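Local coordinates for protein beta-galactosidase (PDB 4MAD) that probably hydrolyses terminal non-reducing beta-D-galactose residues from beta-D-galactosides, as a family 35 glycoside hydrolase, at residues Y47-D50 with R51-L55; D86-R89 with F90-A94. All coordinates share one frame; numbering follows the deposited sequence.

Interaction 1: residues Y47-D50 with R51-L55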
ATOM      1  N   TYR A  47       8.661  -0.448  16.202  1.00 19.72           N
ATOM      2  CA  TYR A  47       8.625   0.998  16.139  1.00 16.73           C
ATOM      3  C   TYR A  47       7.259   1.684  16.370  1.00 17.71           C
ATOM      4  O   TYR A  47       7.177   2.878  16.426  1.00 18.27           O
ATOM      5  CB  TYR A  47       9.267   1.482  14.838  1.00 18.38           C
ATOM      6  CG  TYR A  47      10.763   1.311  14.699  1.00 18.12           C
ATOM      7  CD1 TYR A  47      11.589   1.269  15.800  1.00 18.74           C
ATOM      8  CD2 TYR A  47      11.353   1.271  13.468  1.00 17.63           C
ATOM      9  CE1 TYR A  47      12.919   1.145  15.665  1.00 19.93           C
ATOM     10  CE2 TYR A  47      12.690   1.163  13.335  1.00 20.87           C
ATOM     11  CZ  TYR A  47      13.479   1.084  14.434  1.00 19.93           C
ATOM     12  OH  TYR A  47      14.835   1.001  14.357  1.00 18.43           O
ATOM     13  N   TRP A  48       6.217   0.903  16.583  1.00 17.03           N
ATOM     14  CA  TRP A  48       4.921   1.508  16.724  1.00 15.62           C
ATOM     15  C   TRP A  48       4.891   2.481  17.915  1.00 18.43           C
ATOM     16  O   TRP A  48       4.381   3.552  17.830  1.00 17.26           O
ATOM     17  CB  TRP A  48       3.834   0.438  16.870  1.00 14.14           C
ATOM     18  CG  TRP A  48       3.490  -0.317  15.666  1.00 16.26           C
ATOM     19  CD1 TRP A  48       3.732   0.021  14.370  1.00 16.96           C
ATOM     20  CD2 TRP A  48       2.792  -1.557  15.610  1.00 16.86           C
ATOM     21  NE1 TRP A  48       3.243  -0.906  13.535  1.00 14.61           N
ATOM     22  CE2 TRP A  48       2.658  -1.899  14.265  1.00 17.66           C
ATOM     23  CE3 TRP A  48       2.247  -2.402  16.568  1.00 18.71           C
ATOM     24  CZ2 TRP A  48       2.024  -3.057  13.858  1.00 18.69           C
ATOM     25  CZ3 TRP A  48       1.637  -3.531  16.168  1.00 16.39           C
ATOM     26  CH2 TRP A  48       1.522  -3.861  14.828  1.00 16.85           C
ATOM     27  N   GLU A  49       5.472   2.095  19.025  1.00 19.33           N
ATOM     28  CA  GLU A  49       5.446   2.986  20.170  1.00 19.85           C
ATOM     29  C   GLU A  49       6.178   4.278  19.889  1.00 17.13           C
ATOM     30  O   GLU A  49       5.755   5.317  20.255  1.00 20.42           O
ATOM     31  CB  GLU A  49       6.025   2.312  21.396  1.00 19.84           C
ATOM     32  CG  GLU A  49       5.968   3.205  22.633  1.00 22.93           C
ATOM     33  CD  GLU A  49       6.048   2.447  23.932  1.00 35.74           C
ATOM     34  OE1 GLU A  49       6.450   1.325  23.981  1.00 37.78           O
ATOM     35  OE2 GLU A  49       5.717   3.009  24.935  1.00 40.33           O
ATOM     36  N   ASP A  50       7.280   4.186  19.199  1.00 20.54           N
ATOM     37  CA  ASP A  50       8.064   5.362  18.941  1.00 21.81           C
ATOM     38  C   ASP A  50       7.234   6.354  18.154  1.00 20.13           C
ATOM     39  O   ASP A  50       7.174   7.495  18.485  1.00 17.10           O
ATOM     40  CB  ASP A  50       9.281   5.004  18.111  1.00 22.49           C
ATOM     41  CG  ASP A  50      10.109   6.221  17.734  1.00 26.76           C
ATOM     42  OD1 ASP A  50      10.796   6.738  18.589  1.00 19.03           O
ATOM     43  OD2 ASP A  50      10.045   6.680  16.598  1.00 19.71           O
ATOM     44  N   ARG A  51       6.596   5.887  17.085  1.00 19.27           N
ATOM     45  CA  ARG A  51       5.841   6.798  16.277  1.00 16.88           C
ATOM     46  C   ARG A  51       4.658   7.378  16.999  1.00 16.50           C
ATOM     47  O   ARG A  51       4.394   8.512  16.886  1.00 16.07           O
ATOM     48  CB  ARG A  51       5.431   6.169  14.968  1.00 18.24           C
ATOM     49  CG  ARG A  51       6.499   5.323  14.344  1.00 17.06           C
ATOM     50  CD  ARG A  51       7.569   6.106  13.633  1.00 17.41           C
ATOM     51  NE  ARG A  51       8.343   5.299  12.710  1.00 17.71           N
ATOM     52  CZ  ARG A  51       9.533   4.793  12.978  1.00 20.13           C
ATOM     53  NH1 ARG A  51      10.097   5.007  14.125  1.00 18.17           N
ATOM     54  NH2 ARG A  51      10.167   4.061  12.100  1.00 18.96           N
ATOM     55  N   LEU A  52       3.963   6.538  17.742  1.00 17.56           N
ATOM     56  CA  LEU A  52       2.812   6.995  18.487  1.00 18.67           C
ATOM     57  C   LEU A  52       3.186   8.038  19.541  1.00 18.13           C
ATOM     58  O   LEU A  52       2.515   8.966  19.694  1.00 17.16           O
ATOM     59  CB  LEU A  52       2.061   5.836  19.128  1.00 18.33           C
ATOM     60  CG  LEU A  52       1.436   4.934  18.090  1.00 18.87           C
ATOM     61  CD1 LEU A  52       1.063   3.614  18.574  1.00 16.68           C
ATOM     62  CD2 LEU A  52       0.291   5.638  17.462  1.00 19.00           C
ATOM     63  N   LEU A  53       4.312   7.848  20.204  1.00 18.30           N
ATOM     64  CA  LEU A  53       4.785   8.782  21.187  1.00 17.73           C
ATOM     65  C   LEU A  53       5.033  10.129  20.542  1.00 18.87           C
ATOM     66  O   LEU A  53       4.766  11.156  21.120  1.00 19.46           O
ATOM     67  CB  LEU A  53       6.078   8.260  21.787  1.00 18.84           C
ATOM     68  CG  LEU A  53       5.940   7.186  22.835  1.00 18.63           C
ATOM     69  CD1 LEU A  53       7.191   6.615  23.180  1.00 22.28           C
ATOM     70  CD2 LEU A  53       5.264   7.667  24.015  1.00 22.83           C
ATOM     71  N   LYS A  54       5.563  10.083  19.334  1.00 18.05           N
ATOM     72  CA  LYS A  54       5.796  11.295  18.557  1.00 15.56           C
ATOM     73  C   LYS A  54       4.500  12.047  18.195  1.00 18.03           C
ATOM     74  O   LYS A  54       4.406  13.227  18.299  1.00 20.10           O
ATOM     75  CB  LYS A  54       6.643  11.022  17.327  1.00 14.16           C
ATOM     76  CG  LYS A  54       8.097  10.763  17.656  1.00 14.56           C
ATOM     77  CD  LYS A  54       8.910  10.023  16.636  1.00 15.85           C
ATOM     78  CE  LYS A  54      10.342  10.035  16.979  1.00 18.92           C
ATOM     79  NZ  LYS A  54      11.195   9.194  16.218  1.00 21.36           N
ATOM     80  N   LEU A  55       3.494  11.330  17.793  1.00 18.07           N
ATOM     81  CA  LEU A  55       2.240  11.970  17.494  1.00 19.56           C
ATOM     82  C   LEU A  55       1.633  12.604  18.753  1.00 17.74           C
ATOM     83  O   LEU A  55       1.193  13.693  18.738  1.00 17.15           O
ATOM     84  CB  LEU A  55       1.269  10.984  16.875  1.00 20.74           C
ATOM     85  CG  LEU A  55       1.708  10.242  15.609  1.00 24.91           C
ATOM     86  CD1 LEU A  55       0.535   9.499  15.048  1.00 25.20           C
ATOM     87  CD2 LEU A  55       2.264  11.154  14.621  1.00 24.53           C
TER
HETATM   88  O   HOH W   1      12.846   8.489  18.372  1.00 22.13           O
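R51 folds back over the first turn of its helix to reach both Y47 and D50. Its CB lies near Y47 O, and CG comes to 3.3 Å from Y47 O, the same oxygen that accepts the backbone N-H of R51. A turn about CB-CG (chi2 -79°) bends the chain toward the helix start and leaves CD beside D50 OD2. One face of the guanidinium then lies against Y47 CB, its plane inclined 31° to the phenol ring, while NH2 sits 3.3 Å from Y47 CD2. NH1 donates to D50 OD2 at 3.0 Å; the oxygen lies close to the guanidinium plane, but NH1 meets it on the anti side, 34° out of the carboxylate plane, and the two planes stand nearly perpendicular. K54 NZ takes the syn lone pair of D50 OD2 at 2.8 Å, and a water bridges D50 OD1 and K54 NZ. Two cations thus grip one carboxylate oxygen, which probably favours its charged form. Beyond the helix, Y47 OH bonds D527 and K54 NZ also donates to G323 O. This i to i+1 and i to i+4 salt-bridge network occupies the first turns of helix 48-58, between strands 34-38 and 62-66 of the (beta/alpha)8 barrel.

Interaction 2: residues D86-R89 with F90-A94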
ATOM      1  N   ASP A  86      -0.612  -7.235  13.685  1.00 20.92           N
ATOM      2  CA  ASP A  86      -1.253  -7.364  14.960  1.00 20.29           C
ATOM      3  C   ASP A  86      -1.895  -6.033  15.274  1.00 21.05           C
ATOM      4  O   ASP A  86      -1.343  -5.238  15.958  1.00 21.20           O
ATOM      5  CB  ASP A  86      -0.235  -7.695  16.026  1.00 21.43           C
ATOM      6  CG  ASP A  86      -0.864  -8.247  17.302  1.00 23.95           C
ATOM      7  OD1 ASP A  86      -1.988  -7.964  17.602  1.00 24.31           O
ATOM      8  OD2 ASP A  86      -0.204  -8.946  17.997  1.00 24.14           O
ATOM      9  N   ILE A  87      -3.069  -5.803  14.744  1.00 20.11           N
ATOM     10  CA  ILE A  87      -3.785  -4.582  14.967  1.00 18.70           C
ATOM     11  C   ILE A  87      -4.157  -4.419  16.417  1.00 19.32           C
ATOM     12  O   ILE A  87      -4.107  -3.351  16.948  1.00 19.34           O
ATOM     13  CB  ILE A  87      -4.958  -4.464  14.019  1.00 19.20           C
ATOM     14  CG1 ILE A  87      -5.538  -3.085  14.062  1.00 20.48           C
ATOM     15  CG2 ILE A  87      -5.973  -5.486  14.289  1.00 20.26           C
ATOM     16  CD1 ILE A  87      -6.664  -2.954  13.175  1.00 16.70           C
ATOM     17  N   VAL A  88      -4.424  -5.514  17.085  1.00 18.57           N
ATOM     18  CA  VAL A  88      -4.698  -5.381  18.485  1.00 17.64           C
ATOM     19  C   VAL A  88      -3.514  -4.752  19.279  1.00 19.62           C
ATOM     20  O   VAL A  88      -3.696  -3.861  20.050  1.00 20.38           O
ATOM     21  CB  VAL A  88      -5.144  -6.701  19.045  1.00 19.94           C
ATOM     22  CG1 VAL A  88      -5.281  -6.658  20.516  1.00 25.10           C
ATOM     23  CG2 VAL A  88      -6.444  -7.082  18.445  1.00 19.54           C
ATOM     24  N   ARG A  89      -2.309  -5.193  19.027  1.00 19.79           N
ATOM     25  CA  ARG A  89      -1.151  -4.658  19.681  1.00 19.83           C
ATOM     26  C   ARG A  89      -0.998  -3.187  19.342  1.00 21.05           C
ATOM     27  O   ARG A  89      -0.701  -2.410  20.179  1.00 19.12           O
ATOM     28  CB  ARG A  89       0.060  -5.431  19.241  1.00 21.55           C
ATOM     29  CG  ARG A  89       1.373  -4.940  19.837  1.00 21.78           C
ATOM     30  CD  ARG A  89       2.573  -5.633  19.236  1.00 30.52           C
ATOM     31  NE  ARG A  89       3.807  -4.958  19.589  1.00 26.94           N
ATOM     32  CZ  ARG A  89       5.005  -5.372  19.268  1.00 31.82           C
ATOM     33  NH1 ARG A  89       5.162  -6.464  18.563  1.00 31.55           N
ATOM     34  NH2 ARG A  89       6.052  -4.679  19.676  1.00 32.74           N
ATOM     35  N   PHE A  90      -1.236  -2.840  18.091  1.00 17.78           N
ATOM     36  CA  PHE A  90      -1.036  -1.476  17.691  1.00 15.55           C
ATOM     37  C   PHE A  90      -1.979  -0.581  18.455  1.00 17.02           C
ATOM     38  O   PHE A  90      -1.580   0.389  19.024  1.00 15.62           O
ATOM     39  CB  PHE A  90      -1.267  -1.341  16.191  1.00 16.12           C
ATOM     40  CG  PHE A  90      -1.322   0.084  15.715  1.00 16.71           C
ATOM     41  CD1 PHE A  90      -0.200   0.798  15.526  1.00 20.07           C
ATOM     42  CD2 PHE A  90      -2.500   0.689  15.438  1.00 18.64           C
ATOM     43  CE1 PHE A  90      -0.247   2.065  15.109  1.00 14.69           C
ATOM     44  CE2 PHE A  90      -2.537   1.965  15.021  1.00 15.20           C
ATOM     45  CZ  PHE A  90      -1.433   2.634  14.854  1.00 19.63           C
ATOM     46  N   ILE A  91      -3.243  -0.974  18.473  1.00 14.57           N
ATOM     47  CA  ILE A  91      -4.228  -0.206  19.179  1.00 17.77           C
ATOM     48  C   ILE A  91      -3.997  -0.103  20.714  1.00 17.71           C
ATOM     49  O   ILE A  91      -4.106   0.927  21.275  1.00 18.34           O
ATOM     50  CB  ILE A  91      -5.632  -0.711  18.875  1.00 16.62           C
ATOM     51  CG1 ILE A  91      -5.913  -0.546  17.375  1.00 18.03           C
ATOM     52  CG2 ILE A  91      -6.643  -0.014  19.745  1.00 18.38           C
ATOM     53  CD1 ILE A  91      -7.235  -0.960  16.980  1.00 24.79           C
ATOM     54  N   LYS A  92      -3.607  -1.184  21.327  1.00 20.85           N
ATOM     55  CA  LYS A  92      -3.204  -1.152  22.728  1.00 22.91           C
ATOM     56  C   LYS A  92      -2.025  -0.228  22.939  1.00 22.57           C
ATOM     57  O   LYS A  92      -1.919   0.363  23.939  1.00 21.97           O
ATOM     58  CB  LYS A  92      -2.868  -2.521  23.229  1.00 24.26           C
ATOM     59  CG  LYS A  92      -4.059  -3.325  23.514  1.00 30.90           C
ATOM     60  CD  LYS A  92      -3.675  -4.741  23.790  1.00 34.16           C
ATOM     61  CE  LYS A  92      -4.781  -5.464  24.409  1.00 41.70           C
ATOM     62  NZ  LYS A  92      -4.292  -6.717  24.924  1.00 48.29           N
ATOM     63  N   THR A  93      -1.149  -0.130  21.965  1.00 22.58           N
ATOM     64  CA  THR A  93      -0.042   0.777  22.070  1.00 21.73           C
ATOM     65  C   THR A  93      -0.495   2.238  22.113  1.00 21.30           C
ATOM     66  O   THR A  93       0.015   3.024  22.857  1.00 21.30           O
ATOM     67  CB  THR A  93       1.038   0.526  21.030  1.00 21.52           C
ATOM     68  OG1 THR A  93       1.396  -0.844  21.045  1.00 23.78           O
ATOM     69  CG2 THR A  93       2.264   1.376  21.291  1.00 16.59           C
ATOM     70  N   ALA A  94      -1.475   2.555  21.290  1.00 21.07           N
ATOM     71  CA  ALA A  94      -2.047   3.892  21.232  1.00 20.67           C
ATOM     72  C   ALA A  94      -2.678   4.204  22.587  1.00 21.01           C
ATOM     73  O   ALA A  94      -2.443   5.211  23.175  1.00 21.00           O
ATOM     74  CB  ALA A  94      -3.062   3.977  20.146  1.00 19.25           C
TER
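D86 meets F90 through its backbone carbonyl, which accepts F90 N, while its side chain reaches forward to cap the same helix: OD1 takes the N-H of R89 at 3.1 Å, approached from well above the carboxylate plane. I87 follows with its CG1 4.0 Å from I91 CD1, the two side chains running side by side in the same direction, and its carbonyl bonds I91 N. V88 lies alongside K92 in a similar way, the extended lysine passing CE within 4.1 Å of V88 CG1; V88 O receives K92 N. At R89 the chemistry changes, because its carbonyl oxygen has two donors from T93: the backbone N at 2.9 Å and OG1 at 2.8 Å, reaching it from opposite faces of the carbonyl plane. A chi1 of -51° sets OG1 beside the threonine's own N and turns it back toward that oxygen. A valine in place of T93 would probably keep much of the bulk but leave R89 O with the backbone N-H as its remaining donor here. F90 packs on T65 of the barrel and I91 on L152 of helix 135-152. The D86 cap and i to i+4 bonds mark an N-capped helix start, and buried I87, F90 and I91 against exposed R89 and K92 make helix 87-97 an amphipathic helix of the TIM barrel.

How the interactions relate
Both interactions are helical first turns on the outside of the barrel, and helices 48-58 and 87-97 pack directly against each other. W48 of interaction 1 crosses to interaction 2: its CH2 lies 3.4 Å from D86 O, and its ring meets that of F90 edge-to-face. Further along, L52 CD1 approaches T93 CG2 at 3.7 Å, and the same methyl touches E49, so T93 serves its own helix through OG1 and its neighbour through CG2. Both contacts are partly buried, but 47-55 is the more enclosed: even its charged R51 and K54 are buried, paired by D50, near strand 558-561. Residues 86-94 instead divide into a buried apolar side (I87, F90, I91) and a solvent side (R89, K92).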